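Local coordinates for protein replicative DNA helicase (Helicobacter pylori, PDB 3GXV) that unwinds DNA at the replication fork as an ATP-dependent hexamer, its N-terminal domain probably contributing to the interaction with primase, at residues B[7-12]-B[98-103]; B[16-21]-B[47-52]; B[26-31]-B[54-59]. All blocks are in the same frame, centred on the assembly; numbering follows the deposited sequence.

Contact 1. Residues B[7-12]-B[98-103]; sequences LQQLQN and VEEIKN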
ATOM      1  N   LEU B   7      19.711  18.976 -12.834  1.00  8.49           N
ATOM      2  CA  LEU B   7      19.970  17.953 -11.837  1.00  5.58           C
ATOM      3  C   LEU B   7      18.892  17.970 -10.772  1.00  3.10           C
ATOM      4  O   LEU B   7      18.392  16.923 -10.387  1.00  6.27           O
ATOM      5  CB  LEU B   7      21.340  18.176 -11.188  1.00  2.80           C
ATOM      6  CG  LEU B   7      22.534  17.762 -12.044  1.00  1.96           C
ATOM      7  CD1 LEU B   7      23.837  18.139 -11.355  1.00  1.00           C
ATOM      8  CD2 LEU B   7      22.450  16.276 -12.305  1.00  1.00           C
ATOM      9  N   GLN B   8      18.557  19.168 -10.298  1.00  4.65           N
ATOM     10  CA  GLN B   8      17.542  19.359  -9.265  1.00  8.79           C
ATOM     11  C   GLN B   8      16.197  18.856  -9.783  1.00  9.68           C
ATOM     12  O   GLN B   8      15.392  18.325  -9.033  1.00  9.94           O
ATOM     13  CB  GLN B   8      17.450  20.847  -8.887  1.00  4.21           C
ATOM     14  CG  GLN B   8      18.783  21.435  -8.354  1.00  5.32           C
ATOM     15  CD  GLN B   8      18.725  22.928  -8.035  1.00  5.65           C
ATOM     16  OE1 GLN B   8      18.214  23.724  -8.816  1.00  6.44           O
ATOM     17  NE2 GLN B   8      19.269  23.309  -6.893  1.00  7.07           N
ATOM     18  N   GLN B   9      15.991  19.026 -11.085  1.00 12.92           N
ATOM     19  CA  GLN B   9      14.783  18.619 -11.791  1.00 14.77           C
ATOM     20  C   GLN B   9      14.681  17.089 -11.815  1.00 14.87           C
ATOM     21  O   GLN B   9      13.602  16.527 -11.640  1.00 14.95           O
ATOM     22  CB  GLN B   9      14.849  19.183 -13.213  1.00 17.42           C
ATOM     23  CG  GLN B   9      13.709  18.836 -14.154  1.00 21.65           C
ATOM     24  CD  GLN B   9      13.975  19.377 -15.553  1.00 22.86           C
ATOM     25  OE1 GLN B   9      14.160  20.581 -15.737  1.00 26.51           O
ATOM     26  NE2 GLN B   9      14.012  18.490 -16.540  1.00 22.44           N
ATOM     27  N   LEU B  10      15.814  16.430 -12.030  1.00 13.29           N
ATOM     28  CA  LEU B  10      15.879  14.978 -12.072  1.00 12.57           C
ATOM     29  C   LEU B  10      15.524  14.399 -10.700  1.00 12.76           C
ATOM     30  O   LEU B  10      14.768  13.423 -10.589  1.00 10.19           O
ATOM     31  CB  LEU B  10      17.286  14.534 -12.465  1.00 16.48           C
ATOM     32  CG  LEU B  10      17.467  14.009 -13.890  1.00 18.64           C
ATOM     33  CD1 LEU B  10      18.944  13.674 -14.130  1.00 15.85           C
ATOM     34  CD2 LEU B  10      16.581  12.778 -14.086  1.00 19.23           C
ATOM     35  N   GLN B  11      16.066  15.015  -9.658  1.00  7.79           N
ATOM     36  CA  GLN B  11      15.793  14.568  -8.314  1.00  8.16           C
ATOM     37  C   GLN B  11      14.298  14.746  -8.000  1.00  8.38           C
ATOM     38  O   GLN B  11      13.657  13.840  -7.463  1.00  8.68           O
ATOM     39  CB  GLN B  11      16.663  15.359  -7.324  1.00  6.18           C
ATOM     40  CG  GLN B  11      16.824  14.660  -5.996  1.00  7.42           C
ATOM     41  CD  GLN B  11      17.831  15.328  -5.090  1.00  6.69           C
ATOM     42  OE1 GLN B  11      18.031  14.901  -3.956  1.00  9.51           O
ATOM     43  NE2 GLN B  11      18.480  16.377  -5.585  1.00  5.55           N
ATOM     44  N   ASN B  12      13.755  15.908  -8.351  1.00  8.12           N
ATOM     45  CA  ASN B  12      12.352  16.233  -8.112  1.00 11.43           C
ATOM     46  C   ASN B  12      11.407  15.291  -8.863  1.00 11.40           C
ATOM     47  O   ASN B  12      10.364  14.891  -8.348  1.00 14.22           O
ATOM     48  CB  ASN B  12      12.089  17.684  -8.521  1.00 11.23           C
ATOM     49  CG  ASN B  12      10.635  18.077  -8.390  1.00 12.94           C
ATOM     50  OD1 ASN B  12       9.986  17.769  -7.391  1.00 19.10           O
ATOM     51  ND2 ASN B  12      10.117  18.777  -9.388  1.00 14.49           N
ATOM     52  N   VAL B  98       9.191   8.837 -16.110  1.00 15.04           N
ATOM     53  CA  VAL B  98       9.869   7.555 -16.021  1.00 12.23           C
ATOM     54  C   VAL B  98      10.889   7.389 -17.136  1.00 14.57           C
ATOM     55  O   VAL B  98      12.006   6.951 -16.880  1.00 12.77           O
ATOM     56  CB  VAL B  98       8.853   6.401 -16.054  1.00 14.37           C
ATOM     57  CG1 VAL B  98       9.563   5.064 -16.108  1.00 16.51           C
ATOM     58  CG2 VAL B  98       7.996   6.461 -14.816  1.00 15.74           C
ATOM     59  N   GLU B  99      10.505   7.743 -18.364  1.00 18.47           N
ATOM     60  CA  GLU B  99      11.403   7.658 -19.516  1.00 20.41           C
ATOM     61  C   GLU B  99      12.506   8.713 -19.399  1.00 21.26           C
ATOM     62  O   GLU B  99      13.593   8.556 -19.965  1.00 21.68           O
ATOM     63  CB  GLU B  99      10.649   7.876 -20.835  1.00 23.61           C
ATOM     64  CG  GLU B  99      11.550   7.707 -22.059  1.00 31.08           C
ATOM     65  CD  GLU B  99      10.963   8.270 -23.350  1.00 34.32           C
ATOM     66  OE1 GLU B  99      11.634   8.156 -24.399  1.00 34.68           O
ATOM     67  OE2 GLU B  99       9.847   8.829 -23.320  1.00 36.25           O
ATOM     68  N   GLU B 100      12.222   9.796 -18.682  1.00 19.32           N
ATOM     69  CA  GLU B 100      13.212  10.845 -18.495  1.00 18.68           C
ATOM     70  C   GLU B 100      14.242  10.312 -17.508  1.00 15.70           C
ATOM     71  O   GLU B 100      15.455  10.464 -17.698  1.00 16.38           O
ATOM     72  CB  GLU B 100      12.556  12.116 -17.942  1.00 22.18           C
ATOM     73  CG  GLU B 100      13.479  13.322 -17.955  1.00 30.63           C
ATOM     74  CD  GLU B 100      12.768  14.621 -17.626  1.00 33.48           C
ATOM     75  OE1 GLU B 100      11.607  14.803 -18.051  1.00 34.60           O
ATOM     76  OE2 GLU B 100      13.387  15.468 -16.951  1.00 36.03           O
ATOM     77  N   ILE B 101      13.748   9.679 -16.449  1.00 13.12           N
ATOM     78  CA  ILE B 101      14.613   9.101 -15.426  1.00 10.66           C
ATOM     79  C   ILE B 101      15.529   8.053 -16.048  1.00  6.84           C
ATOM     80  O   ILE B 101      16.713   7.979 -15.730  1.00  5.23           O
ATOM     81  CB  ILE B 101      13.766   8.464 -14.306  1.00 12.20           C
ATOM     82  CG1 ILE B 101      13.184   9.573 -13.426  1.00 13.26           C
ATOM     83  CG2 ILE B 101      14.609   7.485 -13.481  1.00 13.11           C
ATOM     84  CD1 ILE B 101      12.138   9.104 -12.445  1.00 16.02           C
ATOM     85  N   LYS B 102      14.966   7.259 -16.954  1.00  8.35           N
ATOM     86  CA  LYS B 102      15.700   6.195 -17.635  1.00  7.21           C
ATOM     87  C   LYS B 102      16.769   6.768 -18.550  1.00  8.71           C
ATOM     88  O   LYS B 102      17.888   6.253 -18.600  1.00  7.80           O
ATOM     89  CB  LYS B 102      14.742   5.323 -18.457  1.00  2.85           C
ATOM     90  CG  LYS B 102      15.401   4.107 -19.084  1.00  1.00           C
ATOM     91  CD  LYS B 102      16.028   3.230 -18.005  1.00  2.53           C
ATOM     92  CE  LYS B 102      16.812   2.078 -18.602  1.00  1.63           C
ATOM     93  NZ  LYS B 102      15.951   1.216 -19.433  1.00  6.57           N
ATOM     94  N   ASN B 103      16.401   7.830 -19.268  1.00  8.21           N
ATOM     95  CA  ASN B 103      17.292   8.524 -20.192  1.00  8.21           C
ATOM     96  C   ASN B 103      18.531   9.114 -19.504  1.00  7.71           C
ATOM     97  O   ASN B 103      19.627   9.039 -20.045  1.00  5.61           O
ATOM     98  CB  ASN B 103      16.532   9.647 -20.927  1.00 11.79           C
ATOM     99  CG  ASN B 103      15.709   9.134 -22.106  1.00 15.85           C
ATOM    100  OD1 ASN B 103      14.762   9.790 -22.549  1.00 16.03           O
ATOM    101  ND2 ASN B 103      16.074   7.962 -22.624  1.00 16.04           N
TER
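Leu10 lays its CD2 methyl against the backbone of the turn that carries Glu100 and Ile101, at 4.4 Å from Ile101 CA and at the same range from the Glu100 carbonyl oxygen. Its CA-CB bond runs along the interface, not into it, yet the branched end of the side chain reaches the facing helix. The touch is apolar and loose: the methyl meets main chain and not the Ile101 side chain.

Beside this packing sits the one polar link. Gln9 NE2 donates to Glu100 OE2 over 3.1 Å, with an N-H...O angle of 153°. The carboxylate oxygen lies in the amide plane of Gln9, whereas the amide nitrogen arrives on the syn side of OE2, somewhat out of the carboxylate plane. Amide and carboxylate are turned 79° against each other. Both chains are extended, each with CG anti to its backbone N, and they meet nearly perpendicular to one another.

The two segments belong to the long helices 3-23 and 95-119, which open and close the all-helical DnaB N-terminal domain; here they run closer to antiparallel than parallel, their directions 127° apart and their axes 10.5 Å apart. Lys5 makes a weak hydrogen bond to Gln9 OE1, so both ends of that amide are engaged. Further along helix 3-23, Ile13 packs on Glu100, while Glu14 and Val17 meet Ile101, which also touches Leu35.

Contact 2. Residues B[16-21]-B[47-52]; sequences IVLSGI and LFFEIA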
ATOM      1  N   ILE B  16       8.381  12.554  -7.455  1.00 10.51           N
ATOM      2  CA  ILE B  16       7.012  12.612  -7.937  1.00 11.35           C
ATOM      3  C   ILE B  16       6.581  11.252  -8.480  1.00 12.95           C
ATOM      4  O   ILE B  16       5.438  10.864  -8.352  1.00 13.06           O
ATOM      5  CB  ILE B  16       6.845  13.677  -9.032  1.00 10.20           C
ATOM      6  CG1 ILE B  16       7.147  15.068  -8.459  1.00  9.01           C
ATOM      7  CG2 ILE B  16       5.426  13.610  -9.586  1.00  9.00           C
ATOM      8  CD1 ILE B  16       7.207  16.187  -9.503  1.00  4.12           C
ATOM      9  N   VAL B  17       7.523  10.531  -9.076  1.00 13.93           N
ATOM     10  CA  VAL B  17       7.248   9.218  -9.631  1.00 11.78           C
ATOM     11  C   VAL B  17       7.014   8.209  -8.518  1.00 12.75           C
ATOM     12  O   VAL B  17       6.093   7.393  -8.603  1.00  8.80           O
ATOM     13  CB  VAL B  17       8.420   8.742 -10.504  1.00 11.61           C
ATOM     14  CG1 VAL B  17       8.178   7.316 -10.991  1.00 13.29           C
ATOM     15  CG2 VAL B  17       8.576   9.666 -11.693  1.00 13.02           C
ATOM     16  N   LEU B  18       7.858   8.277  -7.483  1.00 12.05           N
ATOM     17  CA  LEU B  18       7.784   7.376  -6.330  1.00 12.72           C
ATOM     18  C   LEU B  18       6.543   7.712  -5.504  1.00 14.54           C
ATOM     19  O   LEU B  18       5.890   6.827  -4.950  1.00 12.87           O
ATOM     20  CB  LEU B  18       9.046   7.505  -5.457  1.00 10.98           C
ATOM     21  CG  LEU B  18      10.410   7.000  -5.970  1.00  9.53           C
ATOM     22  CD1 LEU B  18      11.485   7.294  -4.925  1.00  6.92           C
ATOM     23  CD2 LEU B  18      10.360   5.511  -6.240  1.00  8.17           C
ATOM     24  N   SER B  19       6.241   9.004  -5.418  1.00 16.85           N
ATOM     25  CA  SER B  19       5.064   9.467  -4.700  1.00 21.51           C
ATOM     26  C   SER B  19       3.838   8.965  -5.448  1.00 18.25           C
ATOM     27  O   SER B  19       2.833   8.631  -4.831  1.00 20.59           O
ATOM     28  CB  SER B  19       5.026  10.993  -4.639  1.00 22.81           C
ATOM     29  OG  SER B  19       3.745  11.435  -4.231  1.00 29.31           O
ATOM     30  N   GLY B  20       3.932   8.913  -6.776  1.00 14.65           N
ATOM     31  CA  GLY B  20       2.822   8.431  -7.586  1.00 14.25           C
ATOM     32  C   GLY B  20       2.552   6.950  -7.356  1.00 12.55           C
ATOM     33  O   GLY B  20       1.404   6.510  -7.333  1.00  8.93           O
ATOM     34  N   ILE B  21       3.623   6.182  -7.188  1.00 14.25           N
ATOM     35  CA  ILE B  21       3.533   4.741  -6.940  1.00 16.88           C
ATOM     36  C   ILE B  21       2.866   4.471  -5.590  1.00 17.14           C
ATOM     37  O   ILE B  21       2.169   3.464  -5.419  1.00 17.49           O
ATOM     38  CB  ILE B  21       4.939   4.094  -6.942  1.00 13.82           C
ATOM     39  CG1 ILE B  21       5.513   4.124  -8.358  1.00 13.84           C
ATOM     40  CG2 ILE B  21       4.878   2.665  -6.382  1.00 12.78           C
ATOM     41  CD1 ILE B  21       6.869   3.472  -8.478  1.00  9.86           C
ATOM     42  N   LEU B  47      16.909   3.253  -3.423  1.00  7.14           N
ATOM     43  CA  LEU B  47      16.745   2.381  -2.266  1.00  8.15           C
ATOM     44  C   LEU B  47      15.251   2.240  -1.962  1.00  9.79           C
ATOM     45  O   LEU B  47      14.768   1.141  -1.639  1.00  4.39           O
ATOM     46  CB  LEU B  47      17.496   2.955  -1.053  1.00 13.00           C
ATOM     47  CG  LEU B  47      17.482   2.184   0.281  1.00 15.55           C
ATOM     48  CD1 LEU B  47      17.558   0.684   0.028  1.00 16.95           C
ATOM     49  CD2 LEU B  47      18.657   2.643   1.153  1.00 17.19           C
ATOM     50  N   PHE B  48      14.532   3.361  -2.068  1.00  6.23           N
ATOM     51  CA  PHE B  48      13.089   3.389  -1.839  1.00  8.66           C
ATOM     52  C   PHE B  48      12.417   2.491  -2.880  1.00  9.88           C
ATOM     53  O   PHE B  48      11.630   1.618  -2.528  1.00  8.31           O
ATOM     54  CB  PHE B  48      12.547   4.811  -1.987  1.00  8.10           C
ATOM     55  CG  PHE B  48      11.098   4.953  -1.611  1.00  6.25           C
ATOM     56  CD1 PHE B  48      10.738   5.250  -0.309  1.00  5.75           C
ATOM     57  CD2 PHE B  48      10.093   4.815  -2.569  1.00  7.32           C
ATOM     58  CE1 PHE B  48       9.392   5.408   0.040  1.00  7.13           C
ATOM     59  CE2 PHE B  48       8.751   4.969  -2.231  1.00  4.79           C
ATOM     60  CZ  PHE B  48       8.399   5.270  -0.926  1.00  4.00           C
ATOM     61  N   PHE B  49      12.734   2.706  -4.156  1.00  8.20           N
ATOM     62  CA  PHE B  49      12.161   1.895  -5.230  1.00 12.35           C
ATOM     63  C   PHE B  49      12.381   0.403  -4.945  1.00 15.00           C
ATOM     64  O   PHE B  49      11.536  -0.444  -5.240  1.00 13.82           O
ATOM     65  CB  PHE B  49      12.806   2.259  -6.575  1.00  8.95           C
ATOM     66  CG  PHE B  49      12.071   1.709  -7.773  1.00  8.50           C
ATOM     67  CD1 PHE B  49      10.717   1.996  -7.965  1.00  7.01           C
ATOM     68  CD2 PHE B  49      12.715   0.871  -8.681  1.00  7.33           C
ATOM     69  CE1 PHE B  49      10.023   1.455  -9.038  1.00  8.66           C
ATOM     70  CE2 PHE B  49      12.021   0.323  -9.765  1.00  6.66           C
ATOM     71  CZ  PHE B  49      10.680   0.614  -9.938  1.00  7.94           C
ATOM     72  N   GLU B  50      13.531   0.105  -4.356  1.00 15.37           N
ATOM     73  CA  GLU B  50      13.932  -1.252  -4.030  1.00 15.64           C
ATOM     74  C   GLU B  50      13.005  -1.864  -2.987  1.00 16.40           C
ATOM     75  O   GLU B  50      12.457  -2.949  -3.186  1.00 15.61           O
ATOM     76  CB  GLU B  50      15.361  -1.212  -3.500  1.00 17.61           C
ATOM     77  CG  GLU B  50      16.165  -2.501  -3.560  1.00 19.99           C
ATOM     78  CD  GLU B  50      17.535  -2.300  -2.933  1.00 22.36           C
ATOM     79  OE1 GLU B  50      17.620  -2.306  -1.687  1.00 24.65           O
ATOM     80  OE2 GLU B  50      18.520  -2.098  -3.680  1.00 23.09           O
ATOM     81  N   ILE B  51      12.833  -1.162  -1.868  1.00 18.17           N
ATOM     82  CA  ILE B  51      11.968  -1.648  -0.801  1.00 18.18           C
ATOM     83  C   ILE B  51      10.538  -1.787  -1.313  1.00 19.92           C
ATOM     84  O   ILE B  51       9.807  -2.695  -0.906  1.00 22.46           O
ATOM     85  CB  ILE B  51      11.989  -0.700   0.420  1.00 14.36           C
ATOM     86  CG1 ILE B  51      13.392  -0.672   1.043  1.00 10.24           C
ATOM     87  CG2 ILE B  51      10.976  -1.167   1.451  1.00 10.57           C
ATOM     88  CD1 ILE B  51      13.634   0.509   1.988  1.00  7.14           C
ATOM     89  N   ALA B  52      10.146  -0.896  -2.217  1.00 16.64           N
ATOM     90  CA  ALA B  52       8.800  -0.931  -2.771  1.00 19.20           C
ATOM     91  C   ALA B  52       8.632  -2.177  -3.627  1.00 18.43           C
ATOM     92  O   ALA B  52       7.639  -2.891  -3.504  1.00 17.49           O
ATOM     93  CB  ALA B  52       8.530   0.329  -3.599  1.00 15.68           C
TER
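Leu18 packs on Phe48 with both methyls. They converge on one ring atom, Leu18 CD1 and CD2 each lying 3.7 Å from Phe48 CD2, and Leu18 CB rests 4.1 Å from Phe48 CE2. The two side chains run antiparallel past one another, and CD1 meets the ring obliquely. The CA-CB bond of Phe48 points toward residues 16-21, and CG anti to the backbone N (chi1 -173°) sets the ring beside Leu18.

A second set of apolar contacts gathers on Phe49. Leu18 CD2 comes within 3.9 Å of Phe49 CD1, making this leucine a wedge between the two phenylalanines. Ile21 approaches differently: its CD1 lies in the plane of the Phe49 ring and meets the edge at CE1, 3.8 Å away. Ile21 CG1 is anti to the carbonyl carbon (chi1 -69°), and the side chain lies roughly perpendicular to that of Phe49.

Further side chains enclose the same interior. Ile85 of helix 79-87 touches Leu18 and Phe48, Val31 of helix 27-32 packs on Ile21 and Phe49, and the ring of Phe40 meets that of Phe49.

Polar groups take no part across this interface. The helices run nearly parallel, at 18°, with axes 11.0 Å apart, a spacing that large leucine and phenylalanine side chains fill. Such packing is typical of the buried interior of an all-helical domain, here joining helices 3-23 and 43-57 at the heart of the DnaB N-terminal fold.

Contact 3. Residues B[26-31]-B[54-59]; sequences HKIEEV and KLHEED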
ATOM      1  N   HIS B  26      -0.155  -0.126  -7.942  1.00 16.79           N
ATOM      2  CA  HIS B  26      -0.154  -0.953  -9.142  1.00 20.60           C
ATOM      3  C   HIS B  26       0.755  -0.364 -10.219  1.00 18.85           C
ATOM      4  O   HIS B  26       1.256  -1.087 -11.081  1.00 16.59           O
ATOM      5  CB  HIS B  26      -1.581  -1.115  -9.688  1.00 24.71           C
ATOM      6  CG  HIS B  26      -2.041   0.020 -10.559  1.00 30.37           C
ATOM      7  ND1 HIS B  26      -1.597   0.195 -11.852  1.00 31.24           N
ATOM      8  CD2 HIS B  26      -2.927   1.016 -10.327  1.00 30.37           C
ATOM      9  CE1 HIS B  26      -2.191   1.248 -12.381  1.00 31.80           C
ATOM     10  NE2 HIS B  26      -3.005   1.765 -11.475  1.00 31.49           N
ATOM     11  N   LYS B  27       0.978   0.946 -10.158  1.00 19.35           N
ATOM     12  CA  LYS B  27       1.820   1.621 -11.139  1.00 20.14           C
ATOM     13  C   LYS B  27       3.267   1.182 -11.057  1.00 20.81           C
ATOM     14  O   LYS B  27       4.077   1.528 -11.928  1.00 21.02           O
ATOM     15  CB  LYS B  27       1.758   3.139 -10.957  1.00 20.85           C
ATOM     16  CG  LYS B  27       0.556   3.836 -11.606  1.00 24.36           C
ATOM     17  CD  LYS B  27       0.567   5.323 -11.282  1.00 24.23           C
ATOM     18  CE  LYS B  27      -0.562   6.082 -11.973  1.00 25.46           C
ATOM     19  NZ  LYS B  27      -0.296   6.302 -13.419  1.00 27.27           N
ATOM     20  N   ILE B  28       3.593   0.408 -10.027  1.00 19.12           N
ATOM     21  CA  ILE B  28       4.969  -0.032  -9.833  1.00 19.28           C
ATOM     22  C   ILE B  28       5.395  -1.058 -10.873  1.00 21.53           C
ATOM     23  O   ILE B  28       6.578  -1.198 -11.173  1.00 19.97           O
ATOM     24  CB  ILE B  28       5.183  -0.598  -8.396  1.00 16.03           C
ATOM     25  CG1 ILE B  28       6.679  -0.640  -8.072  1.00 13.22           C
ATOM     26  CG2 ILE B  28       4.590  -1.996  -8.277  1.00 11.89           C
ATOM     27  CD1 ILE B  28       6.987  -1.056  -6.638  1.00 13.07           C
ATOM     28  N   GLU B  29       4.423  -1.762 -11.435  1.00 25.11           N
ATOM     29  CA  GLU B  29       4.705  -2.777 -12.449  1.00 28.18           C
ATOM     30  C   GLU B  29       5.142  -2.093 -13.740  1.00 29.99           C
ATOM     31  O   GLU B  29       6.119  -2.492 -14.380  1.00 29.82           O
ATOM     32  CB  GLU B  29       3.450  -3.619 -12.688  1.00 29.07           C
ATOM     33  CG  GLU B  29       2.881  -4.187 -11.394  1.00 32.12           C
ATOM     34  CD  GLU B  29       1.434  -4.623 -11.511  1.00 34.91           C
ATOM     35  OE1 GLU B  29       0.838  -4.965 -10.467  1.00 34.47           O
ATOM     36  OE2 GLU B  29       0.897  -4.622 -12.642  1.00 36.25           O
ATOM     37  N   GLU B  30       4.414  -1.043 -14.102  1.00 29.84           N
ATOM     38  CA  GLU B  30       4.707  -0.294 -15.308  1.00 29.28           C
ATOM     39  C   GLU B  30       6.068   0.401 -15.191  1.00 28.31           C
ATOM     40  O   GLU B  30       6.918   0.281 -16.077  1.00 27.69           O
ATOM     41  CB  GLU B  30       3.594   0.727 -15.552  1.00 34.48           C
ATOM     42  CG  GLU B  30       2.202   0.098 -15.743  1.00 40.12           C
ATOM     43  CD  GLU B  30       1.393  -0.011 -14.453  1.00 42.71           C
ATOM     44  OE1 GLU B  30       1.001   1.040 -13.906  1.00 44.28           O
ATOM     45  OE2 GLU B  30       1.142  -1.144 -13.988  1.00 42.68           O
ATOM     46  N   VAL B  31       6.271   1.112 -14.086  1.00 26.55           N
ATOM     47  CA  VAL B  31       7.518   1.822 -13.831  1.00 21.84           C
ATOM     48  C   VAL B  31       8.722   0.885 -13.846  1.00 21.67           C
ATOM     49  O   VAL B  31       9.768   1.233 -14.390  1.00 22.27           O
ATOM     50  CB  VAL B  31       7.462   2.541 -12.469  1.00 21.25           C
ATOM     51  CG1 VAL B  31       8.802   3.222 -12.169  1.00 19.53           C
ATOM     52  CG2 VAL B  31       6.330   3.565 -12.485  1.00 21.48           C
ATOM     53  N   LYS B  54      10.140  -4.892  -3.377  1.00 21.65           N
ATOM     54  CA  LYS B  54      10.070  -6.020  -2.449  1.00 22.59           C
ATOM     55  C   LYS B  54       8.693  -6.119  -1.779  1.00 22.13           C
ATOM     56  O   LYS B  54       8.134  -7.208  -1.673  1.00 20.91           O
ATOM     57  CB  LYS B  54      11.171  -5.907  -1.386  1.00 20.27           C
ATOM     58  CG  LYS B  54      11.004  -6.861  -0.212  1.00 20.72           C
ATOM     59  CD  LYS B  54      12.296  -7.090   0.560  1.00 21.11           C
ATOM     60  CE  LYS B  54      13.002  -5.799   0.953  1.00 21.56           C
ATOM     61  NZ  LYS B  54      13.620  -5.107  -0.215  1.00 22.55           N
ATOM     62  N   LEU B  55       8.147  -4.983  -1.350  1.00 19.02           N
ATOM     63  CA  LEU B  55       6.836  -4.956  -0.709  1.00 17.96           C
ATOM     64  C   LEU B  55       5.711  -5.389  -1.637  1.00 20.38           C
ATOM     65  O   LEU B  55       4.715  -5.946  -1.188  1.00 20.85           O
ATOM     66  CB  LEU B  55       6.516  -3.554  -0.186  1.00 12.89           C
ATOM     67  CG  LEU B  55       7.227  -3.054   1.068  1.00  7.52           C
ATOM     68  CD1 LEU B  55       6.805  -1.609   1.357  1.00  4.39           C
ATOM     69  CD2 LEU B  55       6.889  -3.978   2.244  1.00  4.61           C
ATOM     70  N   HIS B  56       5.869  -5.129  -2.929  1.00 24.37           N
ATOM     71  CA  HIS B  56       4.842  -5.474  -3.907  1.00 27.07           C
ATOM     72  C   HIS B  56       4.879  -6.942  -4.311  1.00 30.27           C
ATOM     73  O   HIS B  56       3.894  -7.477  -4.827  1.00 29.95           O
ATOM     74  CB  HIS B  56       4.994  -4.594  -5.149  1.00 24.42           C
ATOM     75  CG  HIS B  56       3.765  -4.535  -6.003  1.00 23.01           C
ATOM     76  ND1 HIS B  56       3.677  -5.156  -7.228  1.00 22.73           N
ATOM     77  CD2 HIS B  56       2.581  -3.909  -5.809  1.00 22.31           C
ATOM     78  CE1 HIS B  56       2.491  -4.913  -7.758  1.00 22.30           C
ATOM     79  NE2 HIS B  56       1.806  -4.159  -6.915  1.00 23.34           N
ATOM     80  N   GLU B  57       6.025  -7.580  -4.095  1.00 28.96           N
ATOM     81  CA  GLU B  57       6.197  -8.988  -4.426  1.00 30.68           C
ATOM     82  C   GLU B  57       5.585  -9.834  -3.329  1.00 31.98           C
ATOM     83  O   GLU B  57       5.351 -11.030  -3.503  1.00 28.12           O
ATOM     84  CB  GLU B  57       7.681  -9.323  -4.562  1.00 34.67           C
ATOM     85  CG  GLU B  57       8.224  -9.147  -5.963  1.00 40.24           C
ATOM     86  CD  GLU B  57       7.548 -10.071  -6.953  1.00 44.01           C
ATOM     87  OE1 GLU B  57       7.687 -11.307  -6.808  1.00 45.12           O
ATOM     88  OE2 GLU B  57       6.872  -9.560  -7.871  1.00 46.20           O
ATOM     89  N   GLU B  58       5.330  -9.189  -2.198  1.00 33.84           N
ATOM     90  CA  GLU B  58       4.749  -9.838  -1.037  1.00 33.98           C
ATOM     91  C   GLU B  58       3.327  -9.352  -0.865  1.00 33.31           C
ATOM     92  O   GLU B  58       2.680  -9.639   0.138  1.00 35.03           O
ATOM     93  CB  GLU B  58       5.555  -9.492   0.207  1.00 40.05           C
ATOM     94  CG  GLU B  58       6.940 -10.081   0.231  1.00 45.19           C
ATOM     95  CD  GLU B  58       7.809  -9.416   1.265  1.00 48.07           C
ATOM     96  OE1 GLU B  58       7.295  -9.129   2.366  1.00 49.59           O
ATOM     97  OE2 GLU B  58       9.004  -9.188   0.980  1.00 49.17           O
ATOM     98  N   ASP B  59       2.857  -8.605  -1.856  1.00 34.86           N
ATOM     99  CA  ASP B  59       1.509  -8.053  -1.863  1.00 32.38           C
ATOM    100  C   ASP B  59       1.226  -7.179  -0.642  1.00 30.20           C
ATOM    101  O   ASP B  59       0.072  -7.011  -0.231  1.00 30.62           O
ATOM    102  CB  ASP B  59       0.487  -9.187  -1.982  1.00 34.96           C
ATOM    103  CG  ASP B  59       0.757 -10.086  -3.190  1.00 38.77           C
ATOM    104  OD1 ASP B  59      -0.031 -11.017  -3.454  1.00 39.66           O
ATOM    105  OD2 ASP B  59       1.771  -9.860  -3.880  1.00 42.25           O
TER
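A methyl group sits almost exactly over the centre of a histidine ring: Ile28 CG2 lies 3.4 Å from the centroid of His56, only 9° off the ring normal, in a CH-pi contact. Ile28 CG2 is nearly equidistant from the ring atoms, 3.5 Å from His56 ND1 and 3.8 Å from His56 NE2. Ile28 brings this methyl up with CG1 anti to the backbone N (chi1 -162°), an orientation that places CG2 between the N and the carbonyl carbon.

Glu29 comes to the same imidazole from its edge. Its OE1 lies near the ring plane, 3.2 Å from His56 CE1, a close carbon-oxygen approach and not a hydrogen bond; the carboxylate is turned 53° against the ring. The nearby carboxylate would probably favour a protonated, positively charged His56. The extended Glu29 chain lies roughly perpendicular to the histidine side chain, and Glu29 CG adds a van der Waals contact at 3.7 Å from His56 CE1.

Within the helical DnaB N-terminal domain, this pairing joins the short helix 27-32 to the C-terminal end of helix 43-57. That end is closed by a Schellman motif, in which Cys60 N bonds to Leu55 O and Asp59, with positive phi, sends a weak bond from its N to His56 O.

Ile28 also packs against Ile21, Phe49, Ala52 and Ile62. At the start of the segment, NE2 of His26 hydrogen-bonds to Glu119 of the second subunit, and the same glutamate forms a salt bridge with Lys27.

Contact 2 is the core of the set, made wholly of buried aliphatic and aromatic side chains, whereas contacts 1 and 3 are partly buried and mix apolar packing with polar groups. Helix 3-23 serves contacts 1 and 2, and helix 43-57 serves contacts 2 and 3. Val17 of contact 2 packs on Val98 and Ile101 of contact 1; Ile21, Phe49 and Ala52 of contact 2 pack on Ile28 and Val31 of contact 3. Contacts 1 and 3 lie about 20 Å apart, centre to centre, on opposite sides of the chain's centre. Their chemistry diverges: an amide-carboxylate hydrogen bond in one, an imidazole flanked by methyl and carboxylate in the other.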